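Local coordinates for CLIP-associating protein (Drosophila melanogaster, PDB 4G3A) that tracks microtubule plus ends and stabilises dynamic microtubules during mitotic spindle formation, here represented by its N-terminal TOG-like domain, at residues 135-140 against 147-152; 75-80 against 120-125; 7-12 against 45-50; 175-180 against 211-216. All coordinates share one frame; numbering follows the deposited sequence.

Contact 1: residues 135-140 against 147-152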
loop_
_atom_site.group_PDB
_atom_site.type_symbol
_atom_site.label_atom_id
_atom_site.label_comp_id
_atom_site.label_asym_id
_atom_site.label_seq_id
_atom_site.Cartn_x
_atom_site.Cartn_y
_atom_site.Cartn_z
ATOM N N SER A 135 -9.532 -3.431 -5.872
ATOM C CA SER A 135 -8.813 -2.951 -7.046
ATOM C C SER A 135 -7.600 -3.803 -7.397
ATOM O O SER A 135 -7.110 -3.757 -8.524
ATOM C CB SER A 135 -8.340 -1.507 -6.832
ATOM O OG SER A 135 -9.421 -0.613 -6.633
ATOM N N CYS A 136 -7.095 -4.561 -6.428
ATOM C CA CYS A 136 -5.770 -5.150 -6.573
ATOM C C CYS A 136 -5.750 -6.603 -7.032
ATOM O O CYS A 136 -4.844 -7.007 -7.762
ATOM C CB CYS A 136 -4.961 -4.991 -5.269
ATOM S SG CYS A 136 -4.423 -3.254 -4.970
ATOM N N PHE A 137 -6.724 -7.397 -6.597
ATOM C CA PHE A 137 -6.667 -8.823 -6.884
ATOM C C PHE A 137 -6.698 -9.054 -8.396
ATOM O O PHE A 137 -6.036 -9.948 -8.909
ATOM C CB PHE A 137 -7.809 -9.592 -6.201
ATOM C CG PHE A 137 -7.478 -10.068 -4.799
ATOM C CD1 PHE A 137 -6.378 -10.879 -4.570
ATOM C CD2 PHE A 137 -8.286 -9.721 -3.720
ATOM C CE1 PHE A 137 -6.068 -11.329 -3.282
ATOM C CE2 PHE A 137 -7.990 -10.165 -2.423
ATOM C CZ PHE A 137 -6.872 -10.971 -2.210
ATOM N N LYS A 138 -7.454 -8.235 -9.112
ATOM C CA LYS A 138 -7.577 -8.398 -10.559
ATOM C C LYS A 138 -6.968 -7.238 -11.355
ATOM O O LYS A 138 -7.316 -7.025 -12.502
ATOM C CB LYS A 138 -9.040 -8.593 -10.945
ATOM C CG LYS A 138 -9.693 -9.794 -10.272
ATOM C CD LYS A 138 -11.075 -10.072 -10.867
ATOM C CE LYS A 138 -11.777 -11.213 -10.149
ATOM N NZ LYS A 138 -11.058 -12.518 -10.270
ATOM N N HIS A 139 -6.051 -6.496 -10.748
ATOM C CA HIS A 139 -5.355 -5.430 -11.471
ATOM C C HIS A 139 -4.636 -5.980 -12.712
ATOM O O HIS A 139 -4.137 -7.119 -12.715
ATOM C CB HIS A 139 -4.361 -4.723 -10.549
ATOM C CG HIS A 139 -3.970 -3.348 -11.026
ATOM N ND1 HIS A 139 -3.136 -3.153 -12.092
ATOM C CD2 HIS A 139 -4.313 -2.120 -10.564
ATOM C CE1 HIS A 139 -2.965 -1.844 -12.280
ATOM N NE2 HIS A 139 -3.675 -1.204 -11.367
ATOM N N LYS A 140 -4.591 -5.175 -13.770
ATOM C CA LYS A 140 -4.002 -5.599 -15.039
ATOM C C LYS A 140 -2.488 -5.793 -14.942
ATOM O O LYS A 140 -1.892 -6.566 -15.708
ATOM C CB LYS A 140 -4.299 -4.566 -16.134
ATOM C CG LYS A 140 -3.567 -3.251 -15.940
ATOM C CD LYS A 140 -3.898 -2.278 -17.084
ATOM C CE LYS A 140 -3.273 -0.916 -16.847
ATOM N NZ LYS A 140 -3.888 -0.243 -15.674
ATOM N N GLU A 147 2.443 -6.987 -5.308
ATOM C CA GLU A 147 2.668 -6.043 -4.220
ATOM C C GLU A 147 1.522 -6.102 -3.212
ATOM O O GLU A 147 1.750 -6.079 -1.998
ATOM C CB GLU A 147 2.851 -4.613 -4.758
ATOM C CG GLU A 147 4.194 -4.358 -5.430
ATOM C CD GLU A 147 5.347 -4.340 -4.440
ATOM O OE1 GLU A 147 5.102 -4.095 -3.235
ATOM O OE2 GLU A 147 6.497 -4.565 -4.870
ATOM N N PHE A 148 0.295 -6.186 -3.716
ATOM C CA PHE A 148 -0.854 -6.235 -2.832
ATOM C C PHE A 148 -0.817 -7.446 -1.903
ATOM O O PHE A 148 -1.134 -7.321 -0.717
ATOM C CB PHE A 148 -2.183 -6.168 -3.593
ATOM C CG PHE A 148 -3.379 -6.394 -2.708
ATOM C CD1 PHE A 148 -3.586 -5.586 -1.595
ATOM C CD2 PHE A 148 -4.266 -7.442 -2.959
ATOM C CE1 PHE A 148 -4.662 -5.804 -0.758
ATOM C CE2 PHE A 148 -5.356 -7.661 -2.124
ATOM C CZ PHE A 148 -5.552 -6.840 -1.031
ATOM N N LEU A 149 -0.418 -8.607 -2.428
ATOM C CA LEU A 149 -0.256 -9.787 -1.572
ATOM C C LEU A 149 0.726 -9.462 -0.451
ATOM O O LEU A 149 0.510 -9.844 0.694
ATOM C CB LEU A 149 0.191 -11.012 -2.379
ATOM C CG LEU A 149 -0.878 -11.559 -3.337
ATOM C CD1 LEU A 149 -0.304 -12.585 -4.303
ATOM C CD2 LEU A 149 -2.080 -12.136 -2.581
ATOM N N GLN A 150 1.782 -8.723 -0.777
ATOM C CA GLN A 150 2.774 -8.353 0.226
ATOM C C GLN A 150 2.190 -7.373 1.243
ATOM O O GLN A 150 2.531 -7.417 2.427
ATOM C CB GLN A 150 4.024 -7.778 -0.443
ATOM C CG GLN A 150 5.147 -7.444 0.527
ATOM C CD GLN A 150 5.756 -8.672 1.163
ATOM O OE1 GLN A 150 5.890 -8.752 2.392
ATOM N NE2 GLN A 150 6.124 -9.647 0.333
ATOM N N THR A 151 1.301 -6.490 0.785
ATOM C CA THR A 151 0.627 -5.574 1.696
ATOM C C THR A 151 -0.173 -6.365 2.724
ATOM O O THR A 151 -0.201 -6.020 3.906
ATOM C CB THR A 151 -0.345 -4.631 0.949
ATOM O OG1 THR A 151 0.366 -3.898 -0.059
ATOM C CG2 THR A 151 -1.005 -3.667 1.925
ATOM N N ILE A 152 -0.851 -7.413 2.266
ATOM C CA ILE A 152 -1.599 -8.277 3.175
ATOM C C ILE A 152 -0.663 -8.915 4.195
ATOM O O ILE A 152 -0.934 -8.927 5.406
ATOM C CB ILE A 152 -2.304 -9.410 2.412
ATOM C CG1 ILE A 152 -3.414 -8.852 1.517
ATOM C CG2 ILE A 152 -2.847 -10.451 3.391
ATOM C CD1 ILE A 152 -4.057 -9.908 0.620
#
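C136 and F148 bring their backbones to 6.3 Å, CA to CA, where the chain leaves helix 125-136 through a type I turn from C136 to H139 and comes back as helix 142-159. F148 does most of the work on the returning side: its CG stands anti to the backbone N (chi1 173°), which carries the ring across to the turn. There CE2, an atom of the ring's edge, sits 3.6 Å above the plane of the F137 ring and over its centre. The two planes stand at 84° with centroids 5.0 Å apart, a clean T-shaped pair in which F148 gives the edge and F137 the face. At the root of the F148 ring, C136 presses its CB to 3.3 Å from CG, a tight fit, and holds SG 4.6 Å from the ring centroid, oblique to the normal. The next residue, L149, brings CD2 to 4.1 Å from F137 CE1, and one turn on from F148, I152 CD1 lies as far from F137 CZ. I152 also lays CG1 over one face of F148, toward the rim. F137 reaches beyond this pair to P172 and V173 of helix 170-175. Replacing F137 by alanine removes the aromatic face, and the edge of F148 would probably lose its partner while a gap opened between L149, I152 and helix 170-175. All of this is apolar, with no hydrogen bond between the two segments, as befits the inside of an antiparallel helical hairpin of the kind that stacks to build a TOG domain.

Contact 2: residues 75-80 against 120-125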
loop_
_atom_site.group_PDB
_atom_site.type_symbol
_atom_site.label_atom_id
_atom_site.label_comp_id
_atom_site.label_asym_id
_atom_site.label_seq_id
_atom_site.Cartn_x
_atom_site.Cartn_y
_atom_site.Cartn_z
ATOM N N GLU A 75 3.621 12.156 5.175
ATOM C CA GLU A 75 3.812 13.155 6.231
ATOM C C GLU A 75 2.496 13.805 6.671
ATOM O O GLU A 75 2.272 14.003 7.862
ATOM C CB GLU A 75 4.845 14.212 5.814
ATOM C CG GLU A 75 6.238 13.635 5.624
ATOM C CD GLU A 75 6.704 12.823 6.825
ATOM O OE1 GLU A 75 6.494 13.269 7.979
ATOM O OE2 GLU A 75 7.277 11.731 6.616
ATOM N N LEU A 76 1.620 14.109 5.717
ATOM C CA LEU A 76 0.282 14.615 6.045
ATOM C C LEU A 76 -0.528 13.590 6.839
ATOM O O LEU A 76 -1.233 13.940 7.793
ATOM C CB LEU A 76 -0.485 15.003 4.775
ATOM C CG LEU A 76 0.083 16.173 3.967
ATOM C CD1 LEU A 76 -0.559 16.246 2.587
ATOM C CD2 LEU A 76 -0.099 17.486 4.718
ATOM N N ILE A 77 -0.428 12.321 6.443
ATOM C CA ILE A 77 -1.112 11.260 7.167
ATOM C C ILE A 77 -0.631 11.241 8.610
ATOM O O ILE A 77 -1.434 11.173 9.535
ATOM C CB ILE A 77 -0.854 9.881 6.532
ATOM C CG1 ILE A 77 -1.591 9.758 5.202
ATOM C CG2 ILE A 77 -1.290 8.762 7.466
ATOM C CD1 ILE A 77 -0.987 8.710 4.315
ATOM N N LYS A 78 0.686 11.293 8.802
ATOM C CA LYS A 78 1.251 11.289 10.147
ATOM C C LYS A 78 0.764 12.473 10.977
ATOM O O LYS A 78 0.446 12.317 12.154
ATOM C CB LYS A 78 2.775 11.277 10.094
ATOM C CG LYS A 78 3.351 9.999 9.543
ATOM C CD LYS A 78 4.839 10.133 9.371
ATOM C CE LYS A 78 5.363 9.100 8.405
ATOM N NZ LYS A 78 6.824 9.294 8.214
ATOM N N ARG A 79 0.689 13.651 10.363
ATOM C CA ARG A 79 0.237 14.849 11.072
ATOM C C ARG A 79 -1.274 14.894 11.248
ATOM O O ARG A 79 -1.768 15.389 12.262
ATOM C CB ARG A 79 0.660 16.116 10.329
ATOM C CG ARG A 79 2.139 16.364 10.293
ATOM C CD ARG A 79 2.399 17.680 9.625
ATOM N NE ARG A 79 3.807 18.042 9.676
ATOM C CZ ARG A 79 4.315 18.954 10.496
ATOM N NH1 ARG A 79 3.530 19.616 11.343
ATOM N NH2 ARG A 79 5.614 19.206 10.464
ATOM N N LEU A 80 -2.004 14.401 10.250
ATOM C CA LEU A 80 -3.460 14.550 10.219
ATOM C C LEU A 80 -4.209 13.398 10.871
ATOM O O LEU A 80 -5.327 13.572 11.356
ATOM C CB LEU A 80 -3.950 14.716 8.784
ATOM C CG LEU A 80 -4.171 16.145 8.298
ATOM C CD1 LEU A 80 -2.990 17.014 8.663
ATOM C CD2 LEU A 80 -4.423 16.163 6.803
ATOM N N HIS A 120 -1.309 5.219 11.523
ATOM C CA HIS A 120 -1.804 6.481 12.070
ATOM C C HIS A 120 -3.324 6.579 12.084
ATOM O O HIS A 120 -3.889 7.659 12.241
ATOM C CB HIS A 120 -1.135 7.664 11.366
ATOM C CG HIS A 120 0.355 7.607 11.452
ATOM N ND1 HIS A 120 1.055 8.138 12.514
ATOM C CD2 HIS A 120 1.269 7.015 10.652
ATOM C CE1 HIS A 120 2.343 7.898 12.348
ATOM N NE2 HIS A 120 2.501 7.213 11.232
ATOM N N ARG A 121 -3.976 5.431 11.929
ATOM C CA ARG A 121 -5.409 5.320 12.162
ATOM C C ARG A 121 -6.262 6.212 11.267
ATOM O O ARG A 121 -7.289 6.741 11.698
ATOM C CB ARG A 121 -5.741 5.578 13.638
ATOM C CG ARG A 121 -4.987 4.697 14.610
ATOM C CD ARG A 121 -5.525 4.865 16.021
ATOM N NE ARG A 121 -4.874 3.960 16.964
ATOM C CZ ARG A 121 -5.269 2.713 17.194
ATOM N NH1 ARG A 121 -6.317 2.218 16.548
ATOM N NH2 ARG A 121 -4.617 1.960 18.069
ATOM N N VAL A 122 -5.853 6.359 10.012
ATOM C CA VAL A 122 -6.716 7.009 9.037
ATOM C C VAL A 122 -7.976 6.171 8.886
ATOM O O VAL A 122 -9.087 6.698 8.865
ATOM C CB VAL A 122 -6.027 7.160 7.680
ATOM C CG1 VAL A 122 -6.982 7.755 6.671
ATOM C CG2 VAL A 122 -4.800 8.024 7.819
ATOM N N LEU A 123 -7.784 4.857 8.777
ATOM C CA LEU A 123 -8.870 3.882 8.782
ATOM C C LEU A 123 -8.343 2.552 9.321
ATOM O O LEU A 123 -7.135 2.308 9.302
ATOM C CB LEU A 123 -9.457 3.669 7.378
ATOM C CG LEU A 123 -8.608 3.666 6.098
ATOM C CD1 LEU A 123 -7.196 3.149 6.292
ATOM C CD2 LEU A 123 -9.335 2.903 4.996
ATOM N N PRO A 124 -9.248 1.693 9.802
ATOM C CA PRO A 124 -8.842 0.403 10.364
ATOM C C PRO A 124 -8.159 -0.477 9.325
ATOM O O PRO A 124 -8.457 -0.361 8.131
ATOM C CB PRO A 124 -10.174 -0.224 10.798
ATOM C CG PRO A 124 -11.124 0.918 10.927
ATOM C CD PRO A 124 -10.706 1.891 9.870
ATOM N N PRO A 125 -7.243 -1.350 9.774
ATOM C CA PRO A 125 -6.547 -2.235 8.829
ATOM C C PRO A 125 -7.506 -3.051 7.965
ATOM O O PRO A 125 -7.267 -3.184 6.760
ATOM C CB PRO A 125 -5.709 -3.140 9.737
ATOM C CG PRO A 125 -5.439 -2.282 10.962
ATOM C CD PRO A 125 -6.711 -1.468 11.148
HETATM O O HOH W 1 -0.584 10.367 13.795
#
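H120, the first residue to leave helical geometry after helix 104-119, turns its CB toward helix 63-80 and lays its imidazole against K78. The lysine comes over one face of the ring: K78 CG is 3.7 Å from the centroid and 26° off the normal, a CH-pi contact displaced toward the rim, and its closest ring atom is NE2, 3.4 Å from CG. On the other nitrogen a water bridges back to the helix, 3.0 Å from H120 ND1 and 2.7 Å from K78 O, to which it donates. H120 CB itself rests 4.1 Å from I77 CG2. At R121 the backbone takes a positive phi of 61° and serves as the C-prime residue of a Schellman motif, with V122 N reaching back to L117 O. That reversal swings V122 inward, where its CG2 meets I77 CG2 at 3.6 Å, the two branched chains crossing at about a right angle; L117 touches both. The segment then moves off to P124, the N-cap of helix 125-136. Between HEAT 1 and HEAT 2 the joint is therefore apolar inside and wetter at its rim. Because K78 runs out extended and its NZ is held by E75 OE2 at 2.9 Å in a salt bridge, the histidine meets methylene rather than ammonium, and the glutamate probably softens the effect of the lysine's charge on the ring.

Contact 3: residues 7-12 against 45-50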
loop_
_atom_site.group_PDB
_atom_site.type_symbol
_atom_site.label_atom_id
_atom_site.label_comp_id
_atom_site.label_asym_id
_atom_site.label_seq_id
_atom_site.Cartn_x
_atom_site.Cartn_y
_atom_site.Cartn_z
ATOM N N SER A 7 8.334 29.259 3.090
ATOM C CA SER A 7 8.486 29.321 4.542
ATOM C C SER A 7 7.301 28.688 5.262
ATOM O O SER A 7 7.396 28.306 6.437
ATOM C CB SER A 7 8.665 30.774 4.993
ATOM O OG SER A 7 7.635 31.597 4.474
ATOM N N ASP A 8 6.179 28.574 4.560
ATOM C CA ASP A 8 5.020 27.889 5.126
ATOM C C ASP A 8 4.210 27.158 4.063
ATOM O O ASP A 8 4.503 27.249 2.867
ATOM C CB ASP A 8 4.131 28.868 5.891
ATOM C CG ASP A 8 3.621 29.985 5.020
ATOM O OD1 ASP A 8 3.058 30.955 5.568
ATOM O OD2 ASP A 8 3.791 29.896 3.787
ATOM N N LEU A 9 3.189 26.435 4.504
ATOM C CA LEU A 9 2.371 25.656 3.581
ATOM C C LEU A 9 1.781 26.494 2.445
ATOM O O LEU A 9 1.843 26.103 1.279
ATOM C CB LEU A 9 1.259 24.933 4.339
ATOM C CG LEU A 9 1.459 23.442 4.597
ATOM C CD1 LEU A 9 0.475 22.670 3.757
ATOM C CD2 LEU A 9 2.883 23.007 4.289
ATOM N N ASP A 10 1.222 27.653 2.782
ATOM C CA ASP A 10 0.621 28.517 1.771
ATOM C C ASP A 10 1.630 28.873 0.686
ATOM O O ASP A 10 1.296 28.913 -0.499
ATOM C CB ASP A 10 0.043 29.781 2.414
ATOM C CG ASP A 10 -1.308 29.535 3.059
ATOM O OD1 ASP A 10 -2.122 28.798 2.461
ATOM O OD2 ASP A 10 -1.558 30.081 4.155
ATOM N N GLY A 11 2.870 29.119 1.099
ATOM C CA GLY A 11 3.953 29.378 0.168
ATOM C C GLY A 11 4.183 28.235 -0.810
ATOM O O GLY A 11 4.346 28.465 -2.009
ATOM N N PHE A 12 4.211 27.000 -0.307
ATOM C CA PHE A 12 4.363 25.843 -1.179
ATOM C C PHE A 12 3.185 25.753 -2.145
ATOM O O PHE A 12 3.366 25.600 -3.350
ATOM C CB PHE A 12 4.465 24.542 -0.367
ATOM C CG PHE A 12 5.829 24.294 0.217
ATOM C CD1 PHE A 12 6.860 23.815 -0.577
ATOM C CD2 PHE A 12 6.077 24.530 1.561
ATOM C CE1 PHE A 12 8.118 23.587 -0.042
ATOM C CE2 PHE A 12 7.331 24.302 2.103
ATOM C CZ PHE A 12 8.353 23.832 1.299
ATOM N N THR A 45 -4.221 28.038 4.343
ATOM C CA THR A 45 -5.544 28.546 4.014
ATOM C C THR A 45 -6.563 27.424 3.939
ATOM O O THR A 45 -7.607 27.481 4.586
ATOM C CB THR A 45 -5.539 29.300 2.677
ATOM O OG1 THR A 45 -4.847 30.543 2.839
ATOM C CG2 THR A 45 -6.963 29.570 2.213
ATOM N N ASP A 46 -6.249 26.408 3.145
ATOM C CA ASP A 46 -7.135 25.266 2.954
ATOM C C ASP A 46 -6.290 24.051 2.593
ATOM O O ASP A 46 -5.602 24.046 1.572
ATOM C CB ASP A 46 -8.152 25.565 1.849
ATOM C CG ASP A 46 -9.249 24.518 1.753
ATOM O OD1 ASP A 46 -9.021 23.358 2.168
ATOM O OD2 ASP A 46 -10.343 24.865 1.248
HETATM N N MSE A 47 -6.337 23.031 3.444
HETATM C CA MSE A 47 -5.532 21.823 3.261
HETATM C C MSE A 47 -5.838 21.144 1.930
HETATM O O MSE A 47 -4.948 20.589 1.289
HETATM C CB MSE A 47 -5.759 20.861 4.425
HETATM C CG MSE A 47 -5.028 19.533 4.299
HETATM SE SE MSE A 47 -3.090 19.725 4.117
HETATM C CE MSE A 47 -2.667 20.371 5.908
ATOM N N GLY A 48 -7.099 21.207 1.514
ATOM C CA GLY A 48 -7.517 20.643 0.245
ATOM C C GLY A 48 -6.702 21.173 -0.918
ATOM O O GLY A 48 -6.453 20.464 -1.891
ATOM N N PHE A 49 -6.274 22.428 -0.816
ATOM C CA PHE A 49 -5.451 23.032 -1.857
ATOM C C PHE A 49 -4.114 22.314 -2.004
ATOM O O PHE A 49 -3.598 22.164 -3.111
ATOM C CB PHE A 49 -5.201 24.515 -1.574
ATOM C CG PHE A 49 -6.365 25.403 -1.896
ATOM C CD1 PHE A 49 -6.964 25.359 -3.144
ATOM C CD2 PHE A 49 -6.840 26.307 -0.961
ATOM C CE1 PHE A 49 -8.029 26.186 -3.444
ATOM C CE2 PHE A 49 -7.902 27.136 -1.255
ATOM C CZ PHE A 49 -8.498 27.076 -2.498
ATOM N N LEU A 50 -3.543 21.882 -0.885
ATOM C CA LEU A 50 -2.282 21.155 -0.942
ATOM C C LEU A 50 -2.517 19.776 -1.532
ATOM O O LEU A 50 -1.729 19.301 -2.351
ATOM C CB LEU A 50 -1.634 21.046 0.437
ATOM C CG LEU A 50 -0.335 20.234 0.425
ATOM C CD1 LEU A 50 0.661 20.840 -0.551
ATOM C CD2 LEU A 50 0.262 20.140 1.817
#
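D10 points its carboxylate across the gap at T45, the two side chains crossing at about a right angle. OD1 of D10 takes the backbone N-H of T45 with its syn lone pair at 2.9 Å, and the bond is fairly straight, 161° at the hydrogen. The same oxygen is met by T45 OG1 at 3.3 Å, a weak bond, so one carboxylate oxygen grips both the backbone and the side chain of the threonine. The torsion explains the reach: with CG beside its own backbone N and anti to the carbonyl carbon (chi1 -79°), the group hangs off the start of helix 9-18 toward the incoming chain. With a leucine in place of D10, T45 N would probably lose its acceptor and the turn before helix 47-58 would be freer to shift. Next to this polar clasp, L9 and L50 each turn their CB toward the other segment and their side chains cross at about a right angle. The approach of their methyls is doubtful as modelled, being too short to be trusted; L9 CD1 also lies 4.4 Å from CE of M47, a selenomethionine. Each helix start is separately capped. D8 OD2 accepts from G11 N at 2.9 Å, met almost head-on at the oxygen, whereas D46 OD1 takes G48 N from above the carboxylate plane. Two Asp-capped helix N-termini side by side, with L9 and L50 turned inward behind them, form the joint between the first helix and HEAT 1 at the N-terminal end of this all-helical TOG solenoid.

Contact 4: residues 175-180 against 211-216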
loop_
_atom_site.group_PDB
_atom_site.type_symbol
_atom_site.label_atom_id
_atom_site.label_comp_id
_atom_site.label_asym_id
_atom_site.label_seq_id
_atom_site.Cartn_x
_atom_site.Cartn_y
_atom_site.Cartn_z
ATOM N N ALA A 175 -7.009 -18.115 -5.888
ATOM C CA ALA A 175 -7.177 -17.829 -7.311
ATOM C C ALA A 175 -5.874 -17.359 -7.944
ATOM O O ALA A 175 -5.602 -17.661 -9.103
ATOM C CB ALA A 175 -8.279 -16.789 -7.530
ATOM N N LEU A 176 -5.075 -16.605 -7.191
ATOM C CA LEU A 176 -3.790 -16.134 -7.706
ATOM C C LEU A 176 -2.713 -17.216 -7.849
ATOM O O LEU A 176 -1.681 -16.977 -8.483
ATOM C CB LEU A 176 -3.271 -14.947 -6.887
ATOM C CG LEU A 176 -4.108 -13.666 -7.051
ATOM C CD1 LEU A 176 -3.413 -12.491 -6.394
ATOM C CD2 LEU A 176 -4.367 -13.371 -8.519
ATOM N N LEU A 177 -2.944 -18.398 -7.264
ATOM C CA LEU A 177 -2.066 -19.542 -7.518
ATOM C C LEU A 177 -2.033 -19.893 -9.005
ATOM O O LEU A 177 -1.025 -20.382 -9.504
ATOM C CB LEU A 177 -2.498 -20.779 -6.707
ATOM C CG LEU A 177 -2.312 -20.680 -5.189
ATOM C CD1 LEU A 177 -2.962 -21.864 -4.468
ATOM C CD2 LEU A 177 -0.835 -20.596 -4.837
ATOM N N GLY A 178 -3.136 -19.640 -9.707
ATOM C CA GLY A 178 -3.196 -19.861 -11.143
ATOM C C GLY A 178 -3.023 -18.594 -11.976
ATOM O O GLY A 178 -3.483 -18.523 -13.118
ATOM N N ASP A 179 -2.366 -17.585 -11.407
ATOM C CA ASP A 179 -2.093 -16.340 -12.128
ATOM C C ASP A 179 -1.270 -16.642 -13.382
ATOM O O ASP A 179 -0.454 -17.558 -13.381
ATOM C CB ASP A 179 -1.328 -15.371 -11.217
ATOM C CG ASP A 179 -1.372 -13.940 -11.713
ATOM O OD1 ASP A 179 -0.426 -13.514 -12.410
ATOM O OD2 ASP A 179 -2.341 -13.232 -11.386
ATOM N N PRO A 180 -1.480 -15.884 -14.467
ATOM C CA PRO A 180 -0.665 -16.197 -15.653
ATOM C C PRO A 180 0.807 -15.840 -15.473
ATOM O O PRO A 180 1.620 -16.208 -16.310
ATOM C CB PRO A 180 -1.289 -15.326 -16.750
ATOM C CG PRO A 180 -1.986 -14.224 -16.015
ATOM C CD PRO A 180 -2.491 -14.847 -14.740
ATOM N N ASP A 211 -11.813 -26.310 -4.055
ATOM C CA ASP A 211 -11.735 -27.111 -5.277
ATOM C C ASP A 211 -10.951 -26.385 -6.373
ATOM O O ASP A 211 -10.541 -26.986 -7.365
ATOM C CB ASP A 211 -13.128 -27.525 -5.764
ATOM C CG ASP A 211 -14.059 -26.345 -5.962
ATOM O OD1 ASP A 211 -13.661 -25.199 -5.665
ATOM O OD2 ASP A 211 -15.198 -26.574 -6.415
ATOM N N ASP A 212 -10.750 -25.089 -6.175
ATOM C CA ASP A 212 -9.793 -24.326 -6.957
ATOM C C ASP A 212 -8.407 -24.979 -6.909
ATOM O O ASP A 212 -7.916 -25.482 -7.925
ATOM C CB ASP A 212 -9.701 -22.902 -6.389
ATOM C CG ASP A 212 -8.919 -21.947 -7.286
ATOM O OD1 ASP A 212 -9.558 -21.165 -8.029
ATOM O OD2 ASP A 212 -7.670 -21.962 -7.232
ATOM N N VAL A 213 -7.812 -25.001 -5.713
ATOM C CA VAL A 213 -6.444 -25.479 -5.472
ATOM C C VAL A 213 -6.197 -26.926 -5.909
ATOM O O VAL A 213 -6.730 -27.869 -5.312
ATOM C CB VAL A 213 -6.086 -25.376 -3.979
ATOM C CG1 VAL A 213 -4.678 -25.879 -3.728
ATOM C CG2 VAL A 213 -6.250 -23.944 -3.484
ATOM N N PRO A 214 -5.360 -27.113 -6.941
ATOM C CA PRO A 214 -5.042 -28.467 -7.408
ATOM C C PRO A 214 -4.411 -29.275 -6.278
ATOM O O PRO A 214 -3.722 -28.693 -5.438
ATOM C CB PRO A 214 -4.014 -28.223 -8.519
ATOM C CG PRO A 214 -4.265 -26.813 -8.972
ATOM C CD PRO A 214 -4.673 -26.074 -7.728
ATOM N N ALA A 215 -4.646 -30.586 -6.258
ATOM C CA ALA A 215 -4.106 -31.441 -5.206
ATOM C C ALA A 215 -2.598 -31.255 -5.094
ATOM O O ALA A 215 -2.038 -31.270 -4.003
ATOM C CB ALA A 215 -4.443 -32.908 -5.481
ATOM N N SER A 216 -1.941 -31.087 -6.233
ATOM C CA SER A 216 -0.493 -30.947 -6.255
ATOM C C SER A 216 -0.027 -29.711 -5.464
ATOM O O SER A 216 1.033 -29.724 -4.825
ATOM C CB SER A 216 -0.005 -30.880 -7.701
ATOM O OG SER A 216 -0.658 -29.825 -8.388
#
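A175 O accepts G178 N at 3.2 Å, and the next carbonyl, L176 O, takes D179 N at 3.1 Å, bending the chain after helix 170-175 so that L177 faces V213 and the backbone of A175 lies near D212. Across the gap itself no hydrogen bond forms. L177 turns its CB toward the other segment and meets V213 methyl to methyl, CD1 to CG2 at 4.0 Å, the side chains approaching at a slant. On V213 it is the branch beside the backbone N that touches, CG1 being anti to that N (chi1 180°). Behind the pair, A188 and I189 of helix 182-199 pack against L177, so L177 is held between that helix and the loop leading into the C-terminal helix 215-229, for which P214 is the N-cap. This is the far end of the TOG solenoid, where the loop before the last helix packs on HEAT 3. D212 swings its carboxylate toward A175, with OD2 4.1 Å from A175 N, too long to hold anything firmly, and the residue is poorly ordered. A firmer polar tie runs just beyond, where K217 NZ of the last helix hydrogen-bonds to L177 O. On the side facing away from V213, the carboxylate of D179 is shared: OD1 accepts from T181 N, while OD2 makes a salt bridge to R145 NE.

How the contacts relate
Contact 1 is the buried one, its centre about 9 Å from the centre of the chain, and built on aromatic rings; the other three are partly buried and mix apolar packing with polar groups at their margins. Contacts 3 and 4 lie at opposite ends of the solenoid, their centres about 50 Å apart, one held by a carboxylate clasp, the other, between its own two segments, by little more than a pair of methyl groups. Neighbours do touch: L76 and L80 of contact 2 pack on M47 of contact 3, through consecutive helices 47-58 and 63-80, and L176 of contact 4 packs on L149 of contact 1. R145 also bonds H139 O and so links that second pair.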